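Local coordinates for protein putative dihydrodipicolinate synthase (Thermus thermophilus, PDB 2PCQ) that belongs to the dihydrodipicolinate synthase family, adopts a TIM-barrel fold and binds a potassium ion, at residues A[120-125]-A[172-177]; A[141-146]-A[166-171]. All coordinates share one frame; numbering follows the deposited sequence.

In the fold
Both interactions belong to one TIM barrel, and their centres lie about 12 Å apart. Interaction 1 lies inside the barrel, between strands 121-125 and 172-175, with strand 148-153 between them in the sheet. Interaction 2 joins the loops that follow helices 136-142 and 158-167, farther from the centre of the chain. Along the chain, interaction 2 is nested within the span of interaction 1, and Phe171 leads straight into strand 172-175. The two also touch: Leu123 CD1 lies 4.1 Å from Leu142 CD1. The potassium ion of interaction 2 sits at the loops that lead from these helices into strands 148-153 and 172-175.

Interaction 1: residues A[120-125]-A[172-177]; sequences PLFLYH and RVYTGH
Phe122 reaches across to Arg172 and Tyr174, and its ring carries the whole contact. The polar contacts are with Arg172, whose backbone O lies at the rim of the Phe122 ring, in the ring plane, 3.9 Å from CE1. The side chain of Arg172 bends at chi3 (58°) and brings one guanidinium face over the end of the ring. Phe122 CZ sits above the centre of that face, 4.1 Å from Arg172 NH1. The two planes stand 76° apart, so the ring meets the guanidinium with its rim and does not stack on it. Arg172 NE makes a salt bridge to Glu190, which helps to fix the group.

The apolar part is smaller. Phe122 CE1 comes within 4.4 Å of Tyr174 CD2, and the rings meet obliquely. Tyr174 OH is hydrogen-bonded to Glu190, so one carboxylate holds both Arg172 and Tyr174.

The backbones stay well apart, with CA of Phe122 8.4 Å from CA of Arg172. Strand 148-153 runs between these strands in the sheet, and Phe122 also touches its Leu149. Inward side chains meeting across an intervening strand form the core of a closed parallel TIM barrel.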
ATOM      1  N   PRO A 120     -32.550  -7.552   8.402  1.00 18.64           N
ATOM      2  CA  PRO A 120     -32.015  -7.703   7.044  1.00 17.54           C
ATOM      3  C   PRO A 120     -30.925  -6.666   6.875  1.00 16.71           C
ATOM      4  O   PRO A 120     -31.006  -5.576   7.451  1.00 14.05           O
ATOM      5  CB  PRO A 120     -33.233  -7.409   6.151  1.00 19.08           C
ATOM      6  CG  PRO A 120     -34.402  -7.766   7.052  1.00 22.49           C
ATOM      7  CD  PRO A 120     -33.982  -7.223   8.375  1.00 22.95           C
ATOM      8  N   LEU A 121     -29.891  -7.009   6.126  1.00 18.47           N
ATOM      9  CA  LEU A 121     -28.816  -6.073   5.896  1.00 19.63           C
ATOM     10  C   LEU A 121     -28.050  -6.261   4.605  1.00 17.20           C
ATOM     11  O   LEU A 121     -28.099  -7.321   3.973  1.00 16.23           O
ATOM     12  CB  LEU A 121     -27.817  -6.066   7.081  1.00 18.20           C
ATOM     13  CG  LEU A 121     -26.693  -7.081   7.393  1.00 24.46           C
ATOM     14  CD1 LEU A 121     -27.150  -8.040   8.468  1.00 31.52           C
ATOM     15  CD2 LEU A 121     -26.228  -7.821   6.160  1.00 24.49           C
ATOM     16  N   PHE A 122     -27.348  -5.200   4.218  1.00 17.01           N
ATOM     17  CA  PHE A 122     -26.502  -5.201   3.033  1.00 17.98           C
ATOM     18  C   PHE A 122     -25.092  -5.085   3.599  1.00 17.35           C
ATOM     19  O   PHE A 122     -24.879  -4.394   4.595  1.00 14.81           O
ATOM     20  CB  PHE A 122     -26.782  -3.973   2.165  1.00 17.97           C
ATOM     21  CG  PHE A 122     -28.010  -4.094   1.308  1.00 18.60           C
ATOM     22  CD1 PHE A 122     -27.923  -4.611   0.022  1.00 18.10           C
ATOM     23  CD2 PHE A 122     -29.252  -3.678   1.783  1.00 18.10           C
ATOM     24  CE1 PHE A 122     -29.050  -4.710  -0.788  1.00 19.35           C
ATOM     25  CE2 PHE A 122     -30.386  -3.773   0.986  1.00 21.13           C
ATOM     26  CZ  PHE A 122     -30.285  -4.289  -0.305  1.00 19.73           C
ATOM     27  N   LEU A 123     -24.138  -5.773   2.984  1.00 16.27           N
ATOM     28  CA  LEU A 123     -22.758  -5.674   3.427  1.00 15.93           C
ATOM     29  C   LEU A 123     -22.312  -4.302   2.918  1.00 16.35           C
ATOM     30  O   LEU A 123     -22.757  -3.858   1.856  1.00 14.88           O
ATOM     31  CB  LEU A 123     -21.913  -6.790   2.802  1.00 14.07           C
ATOM     32  CG  LEU A 123     -22.405  -8.218   3.078  1.00 17.92           C
ATOM     33  CD1 LEU A 123     -21.421  -9.221   2.496  1.00 12.86           C
ATOM     34  CD2 LEU A 123     -22.554  -8.432   4.584  1.00 11.64           C
ATOM     35  N   TYR A 124     -21.457  -3.624   3.678  1.00 14.15           N
ATOM     36  CA  TYR A 124     -20.998  -2.295   3.293  1.00 13.29           C
ATOM     37  C   TYR A 124     -19.488  -2.274   3.117  1.00 12.91           C
ATOM     38  O   TYR A 124     -18.740  -2.280   4.093  1.00 14.46           O
ATOM     39  CB  TYR A 124     -21.413  -1.276   4.361  1.00 12.81           C
ATOM     40  CG  TYR A 124     -21.511   0.161   3.880  1.00 15.14           C
ATOM     41  CD1 TYR A 124     -22.166   1.120   4.649  1.00 15.93           C
ATOM     42  CD2 TYR A 124     -20.990   0.555   2.644  1.00 14.97           C
ATOM     43  CE1 TYR A 124     -22.314   2.431   4.204  1.00 16.88           C
ATOM     44  CE2 TYR A 124     -21.130   1.868   2.187  1.00 16.55           C
ATOM     45  CZ  TYR A 124     -21.799   2.798   2.974  1.00 19.91           C
ATOM     46  OH  TYR A 124     -21.988   4.089   2.525  1.00 18.28           O
ATOM     47  N   HIS A 125     -19.046  -2.255   1.865  1.00 13.46           N
ATOM     48  CA  HIS A 125     -17.622  -2.226   1.556  1.00 11.23           C
ATOM     49  C   HIS A 125     -17.235  -0.836   1.050  1.00 12.45           C
ATOM     50  O   HIS A 125     -17.481  -0.494  -0.107  1.00 11.95           O
ATOM     51  CB  HIS A 125     -17.294  -3.276   0.492  1.00 12.29           C
ATOM     52  CG  HIS A 125     -15.837  -3.364   0.153  1.00 14.69           C
ATOM     53  ND1 HIS A 125     -14.858  -3.554   1.107  1.00 13.27           N
ATOM     54  CD2 HIS A 125     -15.193  -3.305  -1.037  1.00 11.14           C
ATOM     55  CE1 HIS A 125     -13.676  -3.610   0.520  1.00 12.38           C
ATOM     56  NE2 HIS A 125     -13.851  -3.462  -0.781  1.00 16.51           N
ATOM     57  N   ARG A 172     -28.151  -8.860  -4.236  1.00 19.94           N
ATOM     58  CA  ARG A 172     -28.334  -7.552  -4.840  1.00 17.63           C
ATOM     59  C   ARG A 172     -27.129  -6.643  -4.674  1.00 18.04           C
ATOM     60  O   ARG A 172     -26.743  -6.286  -3.563  1.00 16.16           O
ATOM     61  CB  ARG A 172     -29.591  -6.917  -4.253  1.00 17.68           C
ATOM     62  CG  ARG A 172     -30.826  -7.797  -4.466  1.00 23.64           C
ATOM     63  CD  ARG A 172     -31.988  -7.340  -3.616  1.00 23.76           C
ATOM     64  NE  ARG A 172     -32.346  -5.960  -3.906  1.00 21.81           N
ATOM     65  CZ  ARG A 172     -33.172  -5.237  -3.160  1.00 28.98           C
ATOM     66  NH1 ARG A 172     -33.721  -5.773  -2.077  1.00 25.61           N
ATOM     67  NH2 ARG A 172     -33.457  -3.987  -3.500  1.00 22.09           N
ATOM     68  N   VAL A 173     -26.550  -6.263  -5.803  1.00 15.30           N
ATOM     69  CA  VAL A 173     -25.363  -5.427  -5.809  1.00 14.16           C
ATOM     70  C   VAL A 173     -25.627  -3.962  -6.103  1.00 15.72           C
ATOM     71  O   VAL A 173     -26.218  -3.617  -7.126  1.00 14.80           O
ATOM     72  CB  VAL A 173     -24.339  -5.940  -6.841  1.00 13.95           C
ATOM     73  CG1 VAL A 173     -23.115  -5.038  -6.856  1.00 12.87           C
ATOM     74  CG2 VAL A 173     -23.952  -7.385  -6.513  1.00 12.80           C
ATOM     75  N   TYR A 174     -25.169  -3.109  -5.194  1.00 14.52           N
ATOM     76  CA  TYR A 174     -25.296  -1.666  -5.343  1.00 14.50           C
ATOM     77  C   TYR A 174     -23.902  -1.066  -5.341  1.00 15.47           C
ATOM     78  O   TYR A 174     -23.076  -1.405  -4.495  1.00 13.47           O
ATOM     79  CB  TYR A 174     -26.121  -1.079  -4.197  1.00 14.85           C
ATOM     80  CG  TYR A 174     -27.592  -1.024  -4.521  1.00 18.49           C
ATOM     81  CD1 TYR A 174     -28.123   0.056  -5.221  1.00 16.07           C
ATOM     82  CD2 TYR A 174     -28.434  -2.094  -4.222  1.00 19.73           C
ATOM     83  CE1 TYR A 174     -29.448   0.071  -5.626  1.00 20.26           C
ATOM     84  CE2 TYR A 174     -29.769  -2.091  -4.625  1.00 23.02           C
ATOM     85  CZ  TYR A 174     -30.266  -1.004  -5.332  1.00 23.38           C
ATOM     86  OH  TYR A 174     -31.568  -0.991  -5.777  1.00 28.59           O
ATOM     87  N   THR A 175     -23.616  -0.200  -6.302  1.00 10.01           N
ATOM     88  CA  THR A 175     -22.306   0.421  -6.324  1.00 13.19           C
ATOM     89  C   THR A 175     -22.423   1.794  -5.685  1.00 14.94           C
ATOM     90  O   THR A 175     -23.451   2.464  -5.819  1.00 17.17           O
ATOM     91  CB  THR A 175     -21.760   0.576  -7.759  1.00 14.54           C
ATOM     92  OG1 THR A 175     -20.474   1.204  -7.705  1.00 15.71           O
ATOM     93  CG2 THR A 175     -22.694   1.432  -8.605  1.00 13.66           C
ATOM     94  N   GLY A 176     -21.380   2.198  -4.968  1.00 12.98           N
ATOM     95  CA  GLY A 176     -21.388   3.504  -4.337  1.00 13.37           C
ATOM     96  C   GLY A 176     -20.376   4.403  -5.019  1.00 13.88           C
ATOM     97  O   GLY A 176     -20.076   5.493  -4.530  1.00 15.20           O
ATOM     98  N   HIS A 177     -19.859   3.945  -6.159  1.00 14.50           N
ATOM     99  CA  HIS A 177     -18.848   4.684  -6.919  1.00 16.98           C
ATOM    100  C   HIS A 177     -19.424   5.324  -8.190  1.00 15.81           C
ATOM    101  O   HIS A 177     -19.650   4.646  -9.193  1.00 15.21           O
ATOM    102  CB  HIS A 177     -17.701   3.739  -7.293  1.00 12.66           C
ATOM    103  CG  HIS A 177     -16.481   4.439  -7.799  1.00 15.36           C
ATOM    104  ND1 HIS A 177     -15.692   5.236  -6.995  1.00 24.18           N
ATOM    105  CD2 HIS A 177     -15.908   4.459  -9.024  1.00  9.75           C
ATOM    106  CE1 HIS A 177     -14.685   5.714  -7.703  1.00 16.72           C
ATOM    107  NE2 HIS A 177     -14.793   5.257  -8.938  1.00 20.97           N
TER

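Interaction 2: residues A[141-146]-A[166-171]. With K (potassium ion), chain B.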
ATOM      1  N   ALA A 141     -19.402 -16.475   1.439  1.00 20.97           N
ATOM      2  CA  ALA A 141     -19.834 -17.288   2.567  1.00 23.16           C
ATOM      3  C   ALA A 141     -21.103 -16.713   3.188  1.00 23.18           C
ATOM      4  O   ALA A 141     -21.953 -17.454   3.673  1.00 26.71           O
ATOM      5  CB  ALA A 141     -18.728 -17.361   3.618  1.00 21.63           C
ATOM      6  N   LEU A 142     -21.228 -15.389   3.165  1.00 19.35           N
ATOM      7  CA  LEU A 142     -22.389 -14.718   3.742  1.00 20.23           C
ATOM      8  C   LEU A 142     -23.582 -14.633   2.797  1.00 21.52           C
ATOM      9  O   LEU A 142     -24.729 -14.560   3.241  1.00 20.40           O
ATOM     10  CB  LEU A 142     -22.001 -13.306   4.191  1.00 19.85           C
ATOM     11  CG  LEU A 142     -21.017 -13.235   5.362  1.00 21.23           C
ATOM     12  CD1 LEU A 142     -20.440 -11.838   5.480  1.00 18.37           C
ATOM     13  CD2 LEU A 142     -21.737 -13.639   6.640  1.00 21.87           C
ATOM     14  N   ALA A 143     -23.304 -14.643   1.498  1.00 20.03           N
ATOM     15  CA  ALA A 143     -24.341 -14.541   0.481  1.00 20.72           C
ATOM     16  C   ALA A 143     -25.520 -15.508   0.621  1.00 24.87           C
ATOM     17  O   ALA A 143     -26.640 -15.146   0.314  1.00 21.39           O
ATOM     18  CB  ALA A 143     -23.717 -14.683  -0.909  1.00 21.42           C
ATOM     19  N   PRO A 144     -25.290 -16.751   1.071  1.00 25.79           N
ATOM     20  CA  PRO A 144     -26.454 -17.642   1.184  1.00 25.65           C
ATOM     21  C   PRO A 144     -27.482 -17.261   2.259  1.00 27.09           C
ATOM     22  O   PRO A 144     -28.654 -17.623   2.158  1.00 26.06           O
ATOM     23  CB  PRO A 144     -25.817 -19.007   1.454  1.00 28.84           C
ATOM     24  CG  PRO A 144     -24.489 -18.903   0.755  1.00 26.78           C
ATOM     25  CD  PRO A 144     -24.036 -17.518   1.163  1.00 25.68           C
ATOM     26  N   HIS A 145     -27.045 -16.531   3.283  1.00 25.45           N
ATOM     27  CA  HIS A 145     -27.930 -16.128   4.377  1.00 26.01           C
ATOM     28  C   HIS A 145     -29.127 -15.305   3.900  1.00 29.93           C
ATOM     29  O   HIS A 145     -28.962 -14.260   3.287  1.00 27.71           O
ATOM     30  CB  HIS A 145     -27.145 -15.325   5.413  1.00 27.35           C
ATOM     31  CG  HIS A 145     -27.833 -15.210   6.738  1.00 26.99           C
ATOM     32  ND1 HIS A 145     -29.125 -14.749   6.870  1.00 26.28           N
ATOM     33  CD2 HIS A 145     -27.398 -15.478   7.993  1.00 24.56           C
ATOM     34  CE1 HIS A 145     -29.456 -14.736   8.150  1.00 24.51           C
ATOM     35  NE2 HIS A 145     -28.426 -15.173   8.851  1.00 28.96           N
ATOM     36  N   PRO A 146     -30.353 -15.759   4.206  1.00 29.53           N
ATOM     37  CA  PRO A 146     -31.586 -15.072   3.808  1.00 29.97           C
ATOM     38  C   PRO A 146     -31.658 -13.576   4.128  1.00 28.23           C
ATOM     39  O   PRO A 146     -32.221 -12.803   3.351  1.00 28.36           O
ATOM     40  CB  PRO A 146     -32.671 -15.864   4.534  1.00 33.52           C
ATOM     41  CG  PRO A 146     -32.096 -17.242   4.581  1.00 35.49           C
ATOM     42  CD  PRO A 146     -30.664 -16.974   4.979  1.00 28.90           C
ATOM     43  N   ALA A 166     -20.890 -12.936 -11.677  1.00 16.06           N
ATOM     44  CA  ALA A 166     -20.626 -14.277 -12.176  1.00 18.79           C
ATOM     45  C   ALA A 166     -20.845 -15.404 -11.167  1.00 20.36           C
ATOM     46  O   ALA A 166     -21.216 -16.514 -11.549  1.00 20.26           O
ATOM     47  CB  ALA A 166     -19.201 -14.348 -12.730  1.00 14.19           C
ATOM     48  N   ARG A 167     -20.629 -15.128  -9.886  1.00 19.69           N
ATOM     49  CA  ARG A 167     -20.757 -16.184  -8.887  1.00 23.56           C
ATOM     50  C   ARG A 167     -21.906 -16.120  -7.890  1.00 23.58           C
ATOM     51  O   ARG A 167     -22.250 -17.140  -7.294  1.00 27.60           O
ATOM     52  CB  ARG A 167     -19.448 -16.308  -8.094  1.00 22.09           C
ATOM     53  CG  ARG A 167     -18.271 -16.859  -8.890  1.00 31.43           C
ATOM     54  CD  ARG A 167     -17.077 -17.143  -7.981  1.00 46.59           C
ATOM     55  NE  ARG A 167     -17.163 -18.429  -7.289  1.00 50.85           N
ATOM     56  CZ  ARG A 167     -16.320 -18.820  -6.336  1.00 54.49           C
ATOM     57  NH1 ARG A 167     -15.332 -18.022  -5.954  1.00 53.62           N
ATOM     58  NH2 ARG A 167     -16.451 -20.017  -5.777  1.00 59.00           N
ATOM     59  N   LEU A 168     -22.516 -14.956  -7.702  1.00 20.87           N
ATOM     60  CA  LEU A 168     -23.568 -14.859  -6.699  1.00 26.81           C
ATOM     61  C   LEU A 168     -24.983 -14.589  -7.189  1.00 32.42           C
ATOM     62  O   LEU A 168     -25.229 -13.640  -7.925  1.00 37.93           O
ATOM     63  CB  LEU A 168     -23.181 -13.792  -5.665  1.00 21.15           C
ATOM     64  CG  LEU A 168     -21.768 -13.913  -5.079  1.00 26.20           C
ATOM     65  CD1 LEU A 168     -21.528 -12.797  -4.062  1.00 19.62           C
ATOM     66  CD2 LEU A 168     -21.593 -15.280  -4.420  1.00 20.73           C
ATOM     67  N   GLN A 169     -25.911 -15.440  -6.764  1.00 38.72           N
ATOM     68  CA  GLN A 169     -27.320 -15.291  -7.103  1.00 43.05           C
ATOM     69  C   GLN A 169     -28.036 -14.882  -5.821  1.00 42.43           C
ATOM     70  O   GLN A 169     -27.487 -15.041  -4.729  1.00 44.67           O
ATOM     71  CB  GLN A 169     -27.891 -16.607  -7.628  1.00 48.40           C
ATOM     72  CG  GLN A 169     -27.174 -17.144  -8.850  1.00 56.05           C
ATOM     73  CD  GLN A 169     -27.837 -18.386  -9.405  1.00 66.42           C
ATOM     74  OE1 GLN A 169     -28.963 -18.334  -9.908  1.00 71.16           O
ATOM     75  NE2 GLN A 169     -27.143 -19.515  -9.317  1.00 70.29           N
ATOM     76  N   GLU A 170     -29.255 -14.366  -5.941  1.00 42.98           N
ATOM     77  CA  GLU A 170     -29.991 -13.923  -4.761  1.00 44.59           C
ATOM     78  C   GLU A 170     -29.095 -12.959  -3.981  1.00 42.49           C
ATOM     79  O   GLU A 170     -29.057 -12.989  -2.749  1.00 36.72           O
ATOM     80  CB  GLU A 170     -30.352 -15.111  -3.861  1.00 52.99           C
ATOM     81  CG  GLU A 170     -31.361 -16.086  -4.446  1.00 63.15           C
ATOM     82  CD  GLU A 170     -31.721 -17.199  -3.474  1.00 69.03           C
ATOM     83  OE1 GLU A 170     -31.167 -17.217  -2.353  1.00 71.51           O
ATOM     84  OE2 GLU A 170     -32.557 -18.056  -3.830  1.00 72.88           O
ATOM     85  N   PHE A 171     -28.364 -12.115  -4.706  1.00 33.21           N
ATOM     86  CA  PHE A 171     -27.461 -11.161  -4.073  1.00 25.50           C
ATOM     87  C   PHE A 171     -27.496  -9.842  -4.837  1.00 20.88           C
ATOM     88  O   PHE A 171     -26.944  -9.717  -5.930  1.00 18.39           O
ATOM     89  CB  PHE A 171     -26.045 -11.731  -4.046  1.00 21.80           C
ATOM     90  CG  PHE A 171     -25.163 -11.100  -3.017  1.00 22.40           C
ATOM     91  CD1 PHE A 171     -24.082 -10.313  -3.397  1.00 21.69           C
ATOM     92  CD2 PHE A 171     -25.405 -11.302  -1.662  1.00 27.07           C
ATOM     93  CE1 PHE A 171     -23.251  -9.737  -2.440  1.00 23.24           C
ATOM     94  CE2 PHE A 171     -24.581 -10.731  -0.696  1.00 25.33           C
ATOM     95  CZ  PHE A 171     -23.501  -9.946  -1.087  1.00 25.52           C
TER
HETATM   96  K     K B 284     -29.127 -13.737   0.328  1.00 28.26           K
HETATM   97  O   HOH W   1     -26.774 -16.018  -2.430  1.00 45.47           O
HETATM   98  O   HOH W   2     -30.370 -16.608   0.434  1.00 29.70           O
HETATM   99  O   HOH W   3     -31.950 -12.431   0.109  1.00 32.48           O
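Leu168 and Phe171 close on the methyl group of Ala143, while Glu170 shares a potassium ion with the same residue. The helical backbone of 158-167 ends just before Leu168. The CD2 branch of Leu168 touches Ala143 CB at 4.1 Å.

Gln169 takes part through its backbone. A water donates to Gln169 O at 2.6 Å and, weakly, to Ala143 O, and so bridges the two loops.

Glu170 has left-handed helical backbone angles (phi 53°, psi 39°), and its backbone O binds the potassium ion at 3.2 Å. Ala143 O binds the same ion at 2.9 Å and His145 O at 3.0 Å. Val148 O and two further waters complete the site. The protein ligands are therefore all backbone carbonyls, and three come from the chain between Ala143 and Val148. One metal-bound water also donates to Pro144 O and Glu170 OE1, so the carboxylate acts in the second shell. The other donates to Pro146 O. A type I turn from Leu142 to His145, closed by His145 N to Leu142 O, shapes this side of the site.

The Phe171 ring lies against Ala143 of the turn; chi1 -159° sets CG anti to the backbone N. Phe171 CD2 lies 3.9 Å from Ala143 CB, and Phe171 CE2 lies 4.0 Å from Ala143 CA. The methyl approaches the ring obliquely.

Around this site, Leu168 and Phe171 also pack on Val139 of helix 136-142. Phe171 reaches Val148 and Ile151 of strand 148-153, and Leu142 rests against helix 107-118. The potassium site thus links the loops that follow helices 136-142 and 158-167 to the start of strand 148-153.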